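Local coordinates for protein rubber oxygenase (Streptomyces sp., PDB 5O1L) that cleaves the carbon-carbon double bonds of poly(cis-1,4-isoprene) in rubber by adding dioxygen, using a non-covalently bound b-type heme, at residues L140-Y154 with L290-T304. Numbering follows the deposited sequence.
With HEM (protoporphyrin IX containing Fe), chain C; IMD (imidazole), chain E; IMD (imidazole), chain D.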
ATOM      1  N   LEU A 140      -9.934   1.899  -1.545  1.00 18.28           N
ATOM      2  CA  LEU A 140     -11.252   1.350  -1.274  1.00 18.23           C
ATOM      3  C   LEU A 140     -11.210  -0.145  -1.016  1.00 18.81           C
ATOM      4  O   LEU A 140     -11.905  -0.644  -0.122  1.00 19.60           O
ATOM      5  CB  LEU A 140     -12.244   1.664  -2.404  1.00 19.33           C
ATOM      6  CG  LEU A 140     -12.755   3.095  -2.355  1.00 20.07           C
ATOM      7  CD1 LEU A 140     -13.405   3.606  -3.642  1.00 22.74           C
ATOM      8  CD2 LEU A 140     -13.710   3.265  -1.178  1.00 20.55           C
ATOM      9  N   MET A 141     -10.379  -0.907  -1.749  1.00 17.58           N
ATOM     10  CA  MET A 141     -10.292  -2.310  -1.469  1.00 19.03           C
ATOM     11  C   MET A 141      -9.876  -2.562  -0.048  1.00 18.47           C
ATOM     12  O   MET A 141     -10.303  -3.587   0.511  1.00 18.91           O
ATOM     13  CB  MET A 141      -9.276  -2.993  -2.417  1.00 19.65           C
ATOM     14  CG  MET A 141      -9.475  -4.477  -2.440  1.00 20.22           C
ATOM     15  SD  MET A 141      -8.142  -5.412  -3.148  1.00 20.14           S
ATOM     16  CE  MET A 141      -7.663  -4.457  -4.571  1.00 20.15           C
ATOM     17  N   SER A 142      -9.028  -1.714   0.527  1.00 18.58           N
ATOM     18  CA  SER A 142      -8.538  -1.899   1.890  1.00 18.71           C
ATOM     19  C   SER A 142      -9.687  -1.956   2.910  1.00 19.77           C
ATOM     20  O   SER A 142      -9.584  -2.687   3.909  1.00 19.66           O
ATOM     21  CB  SER A 142      -7.577  -0.830   2.256  1.00 20.16           C
ATOM     22  OG  SER A 142      -8.260   0.357   2.668  1.00 21.43           O
ATOM     23  N   THR A 143     -10.794  -1.324   2.575  1.00 18.84           N
ATOM     24  CA  THR A 143     -11.989  -1.339   3.480  1.00 19.43           C
ATOM     25  C   THR A 143     -12.730  -2.643   3.425  1.00 19.68           C
ATOM     26  O   THR A 143     -13.600  -2.909   4.296  1.00 19.88           O
ATOM     27  CB  THR A 143     -12.927  -0.131   3.209  1.00 18.92           C
ATOM     28  OG1 THR A 143     -13.620  -0.295   1.947  1.00 21.12           O
ATOM     29  CG2 THR A 143     -12.182   1.156   3.221  1.00 19.28           C
ATOM     30  N   ALA A 144     -12.362  -3.527   2.494  1.00 18.11           N
ATOM     31  CA  ALA A 144     -12.818  -4.905   2.454  1.00 19.29           C
ATOM     32  C   ALA A 144     -11.795  -5.930   2.968  1.00 17.82           C
ATOM     33  O   ALA A 144     -12.034  -7.115   2.869  1.00 19.88           O
ATOM     34  CB  ALA A 144     -13.278  -5.283   1.060  1.00 20.59           C
ATOM     35  N   ILE A 145     -10.655  -5.472   3.463  1.00 18.03           N
ATOM     36  CA  ILE A 145      -9.646  -6.355   4.102  1.00 18.70           C
ATOM     37  C   ILE A 145      -9.831  -6.277   5.607  1.00 17.72           C
ATOM     38  O   ILE A 145      -9.510  -5.268   6.220  1.00 19.39           O
ATOM     39  CB  ILE A 145      -8.210  -5.938   3.712  1.00 18.34           C
ATOM     40  CG1 ILE A 145      -8.024  -6.037   2.200  1.00 18.40           C
ATOM     41  CG2 ILE A 145      -7.238  -6.888   4.422  1.00 18.27           C
ATOM     42  CD1 ILE A 145      -6.683  -5.471   1.724  1.00 17.87           C
ATOM     43  N   PRO A 146     -10.429  -7.320   6.224  1.00 18.90           N
ATOM     44  CA  PRO A 146     -10.915  -7.116   7.601  1.00 18.56           C
ATOM     45  C   PRO A 146      -9.832  -6.762   8.586  1.00 18.59           C
ATOM     46  O   PRO A 146     -10.000  -5.828   9.398  1.00 18.49           O
ATOM     47  CB  PRO A 146     -11.556  -8.457   7.904  1.00 19.06           C
ATOM     48  CG  PRO A 146     -12.075  -8.950   6.638  1.00 20.35           C
ATOM     49  CD  PRO A 146     -10.961  -8.560   5.645  1.00 19.10           C
ATOM     50  N   ARG A 147      -8.658  -7.407   8.505  1.00 18.91           N
ATOM     51  CA  ARG A 147      -7.624  -7.115   9.467  1.00 19.20           C
ATOM     52  C   ARG A 147      -7.012  -5.744   9.343  1.00 19.03           C
ATOM     53  O   ARG A 147      -6.687  -5.132  10.348  1.00 19.74           O
ATOM     54  CB  ARG A 147      -6.529  -8.153   9.395  1.00 19.54           C
ATOM     55  CG  ARG A 147      -6.967  -9.454   9.996  1.00 20.53           C
ATOM     56  CD  ARG A 147      -5.893 -10.471   9.894  1.00 20.29           C
ATOM     57  NE  ARG A 147      -6.262 -11.682  10.673  1.00 22.28           N
ATOM     58  CZ  ARG A 147      -5.563 -12.803  10.645  1.00 22.78           C
ATOM     59  NH1 ARG A 147      -4.478 -12.916   9.917  1.00 23.56           N
ATOM     60  NH2 ARG A 147      -5.944 -13.827  11.383  1.00 24.04           N
ATOM     61  N   GLU A 148      -6.853  -5.265   8.098  1.00 19.26           N
ATOM     62  CA  GLU A 148      -6.314  -3.956   7.915  1.00 18.59           C
ATOM     63  C   GLU A 148      -7.368  -2.954   8.400  1.00 18.44           C
ATOM     64  O   GLU A 148      -7.007  -1.994   9.090  1.00 21.17           O
ATOM     65  CB  GLU A 148      -5.946  -3.778   6.430  1.00 19.79           C
ATOM     66  CG  GLU A 148      -5.215  -2.464   6.145  1.00 21.84           C
ATOM     67  CD  GLU A 148      -4.897  -2.230   4.696  1.00 22.84           C
ATOM     68  OE1 GLU A 148      -4.873  -3.173   3.929  1.00 22.22           O
ATOM     69  OE2 GLU A 148      -4.750  -1.019   4.388  1.00 23.01           O
ATOM     70  N   SER A 149      -8.640  -3.145   7.995  1.00 19.18           N
ATOM     71  CA  SER A 149      -9.698  -2.207   8.412  1.00 20.78           C
ATOM     72  C   SER A 149      -9.811  -2.152   9.932  1.00 20.92           C
ATOM     73  O   SER A 149      -9.889  -1.041  10.485  1.00 21.21           O
ATOM     74  CB  SER A 149     -11.036  -2.592   7.856  1.00 21.93           C
ATOM     75  OG  SER A 149     -11.042  -2.445   6.424  1.00 25.23           O
ATOM     76  N   ARG A 150      -9.791  -3.304  10.604  1.00 21.07           N
ATOM     77  CA  ARG A 150      -9.906  -3.303  12.066  1.00 21.81           C
ATOM     78  C   ARG A 150      -8.733  -2.677  12.742  1.00 22.71           C
ATOM     79  O   ARG A 150      -8.899  -1.895  13.666  1.00 22.22           O
ATOM     80  CB  ARG A 150     -10.175  -4.696  12.641  1.00 23.29           C
ATOM     81  CG  ARG A 150     -11.555  -5.191  12.303  1.00 24.48           C
ATOM     82  CD  ARG A 150     -11.910  -6.476  13.013  1.00 28.23           C
ATOM     83  NE  ARG A 150     -13.326  -6.675  12.779  1.00 29.75           N
ATOM     84  CZ  ARG A 150     -13.872  -7.602  12.023  1.00 31.99           C
ATOM     85  NH1 ARG A 150     -13.106  -8.534  11.411  1.00 29.85           N
ATOM     86  NH2 ARG A 150     -15.222  -7.600  11.923  1.00 33.15           N
ATOM     87  N   ALA A 151      -7.521  -2.952  12.268  1.00 19.73           N
ATOM     88  CA  ALA A 151      -6.362  -2.327  12.869  1.00 20.72           C
ATOM     89  C   ALA A 151      -6.404  -0.812  12.742  1.00 19.82           C
ATOM     90  O   ALA A 151      -6.074  -0.104  13.686  1.00 22.31           O
ATOM     91  CB  ALA A 151      -5.047  -2.908  12.275  1.00 21.24           C
ATOM     92  N   VAL A 152      -6.730  -0.300  11.558  1.00 21.16           N
ATOM     93  CA  VAL A 152      -6.721   1.110  11.356  1.00 22.20           C
ATOM     94  C   VAL A 152      -7.853   1.741  12.184  1.00 24.27           C
ATOM     95  O   VAL A 152      -7.660   2.785  12.807  1.00 25.36           O
ATOM     96  CB  VAL A 152      -6.852   1.430   9.859  1.00 24.58           C
ATOM     97  CG1 VAL A 152      -7.062   2.910   9.626  1.00 24.54           C
ATOM     98  CG2 VAL A 152      -5.566   0.981   9.129  1.00 24.62           C
ATOM     99  N   TYR A 153      -9.003   1.090  12.181  1.00 23.90           N
ATOM    100  CA  TYR A 153     -10.183   1.635  12.873  1.00 25.16           C
ATOM    101  C   TYR A 153      -9.917   1.743  14.355  1.00 24.28           C
ATOM    102  O   TYR A 153     -10.303   2.731  14.975  1.00 26.48           O
ATOM    103  CB  TYR A 153     -11.387   0.756  12.637  1.00 25.33           C
ATOM    104  CG  TYR A 153     -12.704   1.290  13.215  1.00 27.90           C
ATOM    105  CD1 TYR A 153     -13.562   2.052  12.469  1.00 28.57           C
ATOM    106  CD2 TYR A 153     -13.066   0.939  14.492  1.00 29.23           C
ATOM    107  CE1 TYR A 153     -14.746   2.531  13.011  1.00 30.67           C
ATOM    108  CE2 TYR A 153     -14.245   1.415  15.062  1.00 30.10           C
ATOM    109  CZ  TYR A 153     -15.042   2.191  14.322  1.00 30.45           C
ATOM    110  OH  TYR A 153     -16.200   2.631  14.943  1.00 32.89           O
ATOM    111  N   TYR A 154      -9.343   0.718  14.961  1.00 24.50           N
ATOM    112  CA  TYR A 154      -9.121   0.684  16.427  1.00 24.37           C
ATOM    113  C   TYR A 154      -7.829   1.281  16.905  1.00 26.66           C
ATOM    114  O   TYR A 154      -7.640   1.407  18.111  1.00 27.11           O
ATOM    115  CB  TYR A 154      -9.270  -0.746  16.978  1.00 24.94           C
ATOM    116  CG  TYR A 154     -10.661  -1.291  16.811  1.00 24.96           C
ATOM    117  CD1 TYR A 154     -11.745  -0.671  17.491  1.00 26.75           C
ATOM    118  CD2 TYR A 154     -10.901  -2.424  16.101  1.00 24.68           C
ATOM    119  CE1 TYR A 154     -13.019  -1.157  17.341  1.00 26.62           C
ATOM    120  CE2 TYR A 154     -12.163  -2.921  15.944  1.00 25.22           C
ATOM    121  CZ  TYR A 154     -13.226  -2.299  16.634  1.00 26.98           C
ATOM    122  OH  TYR A 154     -14.480  -2.778  16.447  1.00 30.51           O
ATOM    123  N   LEU A 290      -5.530 -13.062  -1.050  1.00 16.63           N
ATOM    124  CA  LEU A 290      -6.267 -11.839  -0.976  1.00 17.91           C
ATOM    125  C   LEU A 290      -7.734 -12.092  -1.325  1.00 19.74           C
ATOM    126  O   LEU A 290      -8.616 -11.749  -0.539  1.00 18.86           O
ATOM    127  CB  LEU A 290      -5.630 -10.788  -1.895  1.00 16.73           C
ATOM    128  CG  LEU A 290      -6.367  -9.487  -2.077  1.00 15.57           C
ATOM    129  CD1 LEU A 290      -6.467  -8.756  -0.766  1.00 16.23           C
ATOM    130  CD2 LEU A 290      -5.765  -8.635  -3.144  1.00 16.48           C
ATOM    131  N   ASP A 291      -7.990 -12.630  -2.485  1.00 24.27           N
ATOM    132  CA  ASP A 291      -9.393 -12.731  -2.979  1.00 27.96           C
ATOM    133  C   ASP A 291     -10.351 -13.369  -1.949  1.00 28.39           C
ATOM    134  O   ASP A 291     -11.400 -12.786  -1.667  1.00 28.47           O
ATOM    135  CB  ASP A 291      -9.468 -13.421  -4.341  1.00 31.66           C
ATOM    136  CG  ASP A 291      -8.711 -12.673  -5.423  1.00 36.80           C
ATOM    137  OD1 ASP A 291      -8.167 -11.578  -5.163  1.00 41.88           O
ATOM    138  OD2 ASP A 291      -8.563 -13.182  -6.570  1.00 46.96           O
ATOM    139  N   PRO A 292      -9.974 -14.493  -1.332  1.00 28.93           N
ATOM    140  CA  PRO A 292     -10.887 -15.156  -0.385  1.00 29.75           C
ATOM    141  C   PRO A 292     -11.116 -14.480   0.965  1.00 29.16           C
ATOM    142  O   PRO A 292     -12.033 -14.872   1.700  1.00 30.50           O
ATOM    143  CB  PRO A 292     -10.213 -16.511  -0.133  1.00 30.07           C
ATOM    144  CG  PRO A 292      -9.228 -16.667  -1.217  1.00 30.75           C
ATOM    145  CD  PRO A 292      -8.724 -15.288  -1.470  1.00 28.80           C
ATOM    146  N   ILE A 293     -10.324 -13.489   1.342  1.00 24.96           N
ATOM    147  CA  ILE A 293     -10.496 -12.837   2.615  1.00 24.66           C
ATOM    148  C   ILE A 293     -11.265 -11.556   2.539  1.00 22.11           C
ATOM    149  O   ILE A 293     -11.602 -11.007   3.613  1.00 23.50           O
ATOM    150  CB  ILE A 293      -9.205 -12.695   3.457  1.00 26.56           C
ATOM    151  CG1 ILE A 293      -8.118 -11.807   2.816  1.00 25.73           C
ATOM    152  CG2 ILE A 293      -8.630 -14.088   3.721  1.00 29.65           C
ATOM    153  CD1 ILE A 293      -8.415 -10.359   2.773  1.00 24.30           C
ATOM    154  N   LEU A 294     -11.556 -11.067   1.322  1.00 22.18           N
ATOM    155  CA  LEU A 294     -12.260  -9.801   1.171  1.00 20.66           C
ATOM    156  C   LEU A 294     -13.681  -9.991   1.726  1.00 22.23           C
ATOM    157  O   LEU A 294     -14.347 -10.964   1.426  1.00 24.23           O
ATOM    158  CB  LEU A 294     -12.342  -9.313  -0.270  1.00 22.18           C
ATOM    159  CG  LEU A 294     -10.960  -8.965  -0.863  1.00 22.08           C
ATOM    160  CD1 LEU A 294     -11.158  -8.653  -2.347  1.00 25.23           C
ATOM    161  CD2 LEU A 294     -10.248  -7.836  -0.191  1.00 24.21           C
ATOM    162  N   ALA A 295     -14.049  -9.083   2.593  1.00 22.56           N
ATOM    163  CA  ALA A 295     -15.320  -9.177   3.316  1.00 22.69           C
ATOM    164  C   ALA A 295     -15.726  -7.830   3.811  1.00 23.39           C
ATOM    165  O   ALA A 295     -14.927  -7.063   4.283  1.00 22.85           O
ATOM    166  CB  ALA A 295     -15.228 -10.144   4.458  1.00 24.13           C
ATOM    167  N   HIS A 296     -17.053  -7.577   3.823  1.00 23.33           N
ATOM    168  CA  HIS A 296     -17.556  -6.443   4.492  1.00 25.05           C
ATOM    169  C   HIS A 296     -17.415  -6.601   5.997  1.00 25.45           C
ATOM    170  O   HIS A 296     -17.647  -7.695   6.524  1.00 27.86           O
ATOM    171  CB  HIS A 296     -19.043  -6.301   4.137  1.00 29.17           C
ATOM    172  CG  HIS A 296     -19.699  -5.136   4.775  1.00 33.02           C
ATOM    173  ND1 HIS A 296     -20.240  -5.208   6.049  1.00 38.82           N
ATOM    174  CD2 HIS A 296     -19.843  -3.851   4.369  1.00 37.67           C
ATOM    175  CE1 HIS A 296     -20.745  -4.033   6.368  1.00 39.11           C
ATOM    176  NE2 HIS A 296     -20.541  -3.200   5.362  1.00 37.22           N
ATOM    177  N   THR A 297     -17.079  -5.525   6.692  1.00 26.14           N
ATOM    178  CA  THR A 297     -17.064  -5.501   8.123  1.00 27.01           C
ATOM    179  C   THR A 297     -17.710  -4.189   8.561  1.00 28.21           C
ATOM    180  O   THR A 297     -17.680  -3.219   7.818  1.00 25.43           O
ATOM    181  CB  THR A 297     -15.632  -5.555   8.728  1.00 26.87           C
ATOM    182  OG1 THR A 297     -14.846  -4.457   8.211  1.00 26.28           O
ATOM    183  CG2 THR A 297     -14.994  -6.871   8.455  1.00 25.47           C
ATOM    184  N   PRO A 298     -18.200  -4.124   9.822  1.00 27.52           N
ATOM    185  CA  PRO A 298     -18.669  -2.832  10.344  1.00 28.35           C
ATOM    186  C   PRO A 298     -17.614  -1.751  10.372  1.00 27.82           C
ATOM    187  O   PRO A 298     -17.888  -0.604  10.050  1.00 28.04           O
ATOM    188  CB  PRO A 298     -19.105  -3.183  11.791  1.00 28.09           C
ATOM    189  CG  PRO A 298     -19.348  -4.653  11.790  1.00 28.94           C
ATOM    190  CD  PRO A 298     -18.433  -5.240  10.762  1.00 27.90           C
ATOM    191  N   GLU A 299     -16.380  -2.126  10.707  1.00 27.89           N
ATOM    192  CA  GLU A 299     -15.275  -1.176  10.757  1.00 27.37           C
ATOM    193  C   GLU A 299     -14.915  -0.678   9.365  1.00 26.19           C
ATOM    194  O   GLU A 299     -14.730   0.528   9.132  1.00 25.58           O
ATOM    195  CB  GLU A 299     -14.063  -1.804  11.428  1.00 27.34           C
ATOM    196  CG  GLU A 299     -14.315  -2.202  12.900  1.00 27.84           C
ATOM    197  CD  GLU A 299     -14.900  -3.613  13.121  1.00 28.52           C
ATOM    198  OE1 GLU A 299     -15.345  -4.265  12.152  1.00 27.57           O
ATOM    199  OE2 GLU A 299     -14.948  -4.098  14.280  1.00 30.48           O
ATOM    200  N   GLY A 300     -14.819  -1.620   8.440  1.00 24.89           N
ATOM    201  CA  GLY A 300     -14.512  -1.251   7.049  1.00 24.67           C
ATOM    202  C   GLY A 300     -15.573  -0.357   6.481  1.00 25.76           C
ATOM    203  O   GLY A 300     -15.250   0.597   5.806  1.00 24.78           O
ATOM    204  N   GLU A 301     -16.862  -0.642   6.787  1.00 26.73           N
ATOM    205  CA  GLU A 301     -17.973   0.203   6.350  1.00 28.62           C
ATOM    206  C   GLU A 301     -17.809   1.642   6.780  1.00 28.06           C
ATOM    207  O   GLU A 301     -18.068   2.575   5.984  1.00 28.59           O
ATOM    208  CB  GLU A 301     -19.278  -0.307   6.956  1.00 31.95           C
ATOM    209  CG  GLU A 301     -20.531   0.428   6.508  1.00 36.05           C
ATOM    210  CD  GLU A 301     -21.751  -0.132   7.211  1.00 40.98           C
ATOM    211  OE1 GLU A 301     -22.163  -1.244   6.800  1.00 41.04           O
ATOM    212  OE2 GLU A 301     -22.246   0.520   8.181  1.00 45.91           O
ATOM    213  N   ALA A 302     -17.425   1.837   8.039  1.00 27.86           N
ATOM    214  CA  ALA A 302     -17.183   3.160   8.556  1.00 28.59           C
ATOM    215  C   ALA A 302     -16.107   3.815   7.768  1.00 27.79           C
ATOM    216  O   ALA A 302     -16.230   4.944   7.383  1.00 28.62           O
ATOM    217  CB  ALA A 302     -16.791   3.102  10.031  1.00 29.54           C
ATOM    218  N   LEU A 303     -15.025   3.093   7.507  1.00 26.29           N
ATOM    219  CA  LEU A 303     -13.918   3.673   6.765  1.00 25.35           C
ATOM    220  C   LEU A 303     -14.241   4.022   5.304  1.00 25.86           C
ATOM    221  O   LEU A 303     -13.764   5.025   4.818  1.00 24.06           O
ATOM    222  CB  LEU A 303     -12.721   2.720   6.817  1.00 24.91           C
ATOM    223  CG  LEU A 303     -12.144   2.447   8.201  1.00 25.35           C
ATOM    224  CD1 LEU A 303     -11.046   1.373   8.230  1.00 25.78           C
ATOM    225  CD2 LEU A 303     -11.631   3.684   8.828  1.00 25.87           C
ATOM    226  N   THR A 304     -15.008   3.182   4.630  1.00 24.34           N
ATOM    227  CA  THR A 304     -15.431   3.475   3.261  1.00 25.68           C
ATOM    228  C   THR A 304     -16.133   4.846   3.213  1.00 26.01           C
ATOM    229  O   THR A 304     -15.897   5.660   2.329  1.00 24.84           O
ATOM    230  CB  THR A 304     -16.386   2.405   2.752  1.00 25.45           C
ATOM    231  OG1 THR A 304     -15.813   1.101   2.929  1.00 25.49           O
ATOM    232  CG2 THR A 304     -16.705   2.616   1.315  1.00 27.13           C
TER
HETATM  233  CHA HEM C 501       0.797   2.666   9.769  1.00 16.04           C
HETATM  234  CHB HEM C 501       2.194   1.446   5.399  1.00 14.94           C
HETATM  235  CHC HEM C 501       0.492  -2.976   6.091  1.00 13.35           C
HETATM  236  CHD HEM C 501      -1.761  -1.401   9.994  1.00 15.40           C
HETATM  237  C1A HEM C 501       1.354   2.640   8.541  1.00 16.08           C
HETATM  238  C2A HEM C 501       2.057   3.782   8.005  1.00 17.71           C
HETATM  239  C3A HEM C 501       2.413   3.451   6.756  1.00 16.35           C
HETATM  240  C4A HEM C 501       2.013   2.141   6.515  1.00 15.25           C
HETATM  241  CMA HEM C 501       3.139   4.378   5.812  1.00 16.09           C
HETATM  242  CAA HEM C 501       2.335   5.143   8.688  1.00 20.46           C
HETATM  243  CBA HEM C 501       1.110   6.064   8.531  1.00 24.17           C
HETATM  244  CGA HEM C 501       1.515   7.472   8.778  1.00 30.25           C
HETATM  245  O1A HEM C 501       1.617   7.745   9.980  1.00 35.26           O
HETATM  246  O2A HEM C 501       1.746   8.261   7.782  1.00 36.20           O
HETATM  247  C1B HEM C 501       1.880   0.102   5.219  1.00 13.70           C
HETATM  248  C2B HEM C 501       2.204  -0.603   4.026  1.00 14.16           C
HETATM  249  C3B HEM C 501       1.774  -1.846   4.177  1.00 13.75           C
HETATM  250  C4B HEM C 501       1.130  -1.927   5.479  1.00 13.26           C
HETATM  251  CMB HEM C 501       2.926  -0.064   2.809  1.00 14.69           C
HETATM  252  CAB HEM C 501       1.859  -3.059   3.404  1.00 13.64           C
HETATM  253  CBB HEM C 501       2.491  -3.227   2.132  1.00 14.65           C
HETATM  254  C1C HEM C 501      -0.286  -2.949   7.238  1.00 13.37           C
HETATM  255  C2C HEM C 501      -1.162  -4.047   7.608  1.00 14.28           C
HETATM  256  C3C HEM C 501      -1.764  -3.575   8.728  1.00 14.91           C
HETATM  257  C4C HEM C 501      -1.303  -2.213   8.933  1.00 14.96           C
HETATM  258  CMC HEM C 501      -1.238  -5.398   6.960  1.00 14.22           C
HETATM  259  CAC HEM C 501      -2.777  -4.258   9.548  1.00 15.76           C
HETATM  260  CBC HEM C 501      -3.222  -5.576   9.518  1.00 16.94           C
HETATM  261  C1D HEM C 501      -1.260  -0.151  10.255  1.00 15.96           C
HETATM  262  C2D HEM C 501      -1.619   0.642  11.447  1.00 17.14           C
HETATM  263  C3D HEM C 501      -0.923   1.773  11.403  1.00 17.72           C
HETATM  264  C4D HEM C 501      -0.088   1.682  10.204  1.00 16.19           C
HETATM  265  CMD HEM C 501      -2.656   0.203  12.411  1.00 17.72           C
HETATM  266  CAD HEM C 501      -0.981   2.949  12.407  1.00 20.23           C
HETATM  267  CBD HEM C 501      -2.125   3.857  11.973  1.00 24.68           C
HETATM  268  CGD HEM C 501      -2.259   4.992  12.994  1.00 30.05           C
HETATM  269  O1D HEM C 501      -2.074   6.155  12.571  1.00 32.66           O
HETATM  270  O2D HEM C 501      -2.538   4.808  14.210  1.00 35.46           O
HETATM  271  NA  HEM C 501       1.363   1.630   7.632  1.00 15.41           N
HETATM  272  NB  HEM C 501       1.219  -0.740   6.023  1.00 14.02           N
HETATM  273  NC  HEM C 501      -0.389  -1.828   8.014  1.00 13.96           N
HETATM  274  ND  HEM C 501      -0.272   0.484   9.578  1.00 14.92           N
HETATM  275 FE   HEM C 501       0.493  -0.127   7.840  1.00 15.01          FE
HETATM  276  N1  IMD E 503      -4.223  -0.470   1.990  1.00 23.89           N
HETATM  277  C2  IMD E 503      -4.173   0.725   1.358  1.00 25.92           C
HETATM  278  N3  IMD E 503      -4.225   0.508   0.037  1.00 25.09           N
HETATM  279  C4  IMD E 503      -4.300  -0.839  -0.139  1.00 23.56           C
HETATM  280  C5  IMD E 503      -4.309  -1.464   1.096  1.00 24.24           C
HETATM  281  N1  IMD D 502      -3.138   0.598   5.979  1.00 17.40           N
HETATM  282  C2  IMD D 502      -2.042  -0.142   6.208  1.00 16.19           C
HETATM  283  N3  IMD D 502      -1.238   0.604   6.925  1.00 15.49           N
HETATM  284  C4  IMD D 502      -1.828   1.801   7.201  1.00 15.69           C
HETATM  285  C5  IMD D 502      -3.035   1.785   6.577  1.00 16.13           C
HETATM  286  O   HOH W   1     -13.541  -5.125   6.033  1.00 23.84           O
HETATM  287  O   HOH W   2     -16.220  -3.484   4.755  1.00 26.98           O
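Glu299 plugs into helix 146-154 as a knob among Ser149, Arg150, Tyr153 and Tyr154. Its CG lies over one face of the Tyr153 ring, a CH-pi contact, and the bend at chi2 (88°) swings the carboxylate across to Arg150 and Tyr154. Tyr154 OH donates to Glu299 OE2 at 2.6 Å, on the anti lone pair, while Arg150 closes a salt bridge, NE to Glu299 OE1 3.2 Å. Its bonds are all weak: NE is split between OE1 and OE2, NH2 also reaches OE1, and OE2 lies in the guanidinium plane at its edge. The guanidinium also carries Thr297 CG2 over one face. Shortening Arg150 to an alanine would remove the guanidinium, and the Glu299 carboxylate is likely to lose its cationic mate while the Thr297 methyl loses its cover.

Next to this cluster, Gly300 lets the backbones close in: its CA meets Thr143 O at 3.3 Å, where a CB would clash. Thr297 caps helix 298-313, its OG1 accepting from Gly300 N at 2.8 Å, and one water joins that hydroxyl to Thr143 O and Ala295 O. Further along, Ala295 N gives a nearly straight bond (166°) to Ala144 O, pinning the turn between helices 127-142 and 146-154. Leu294 CD2 packs against Ile145 CG1 at 3.7 Å, with Met141 and Leu290 continuing the apolar patch.

From the side of helix 146-154 turned to the heme, Glu148 OE2 accepts from both imidazoles, probably carried in from the crystallisation liquor, one of which ligates the iron; Glu148 OE1 is hydrogen-bonded to Thr230 OG1. The axes of 146-154 and 298-304 cross at 70°, 8.4 Å apart. Around them, helix 209-214 touches Arg150, Tyr154 and Glu299, helix 161-169 meets Tyr153 and Leu303, helix 333-339 packs on Thr143 and Thr304, and helix 224-244 borders Met141 and Leu290.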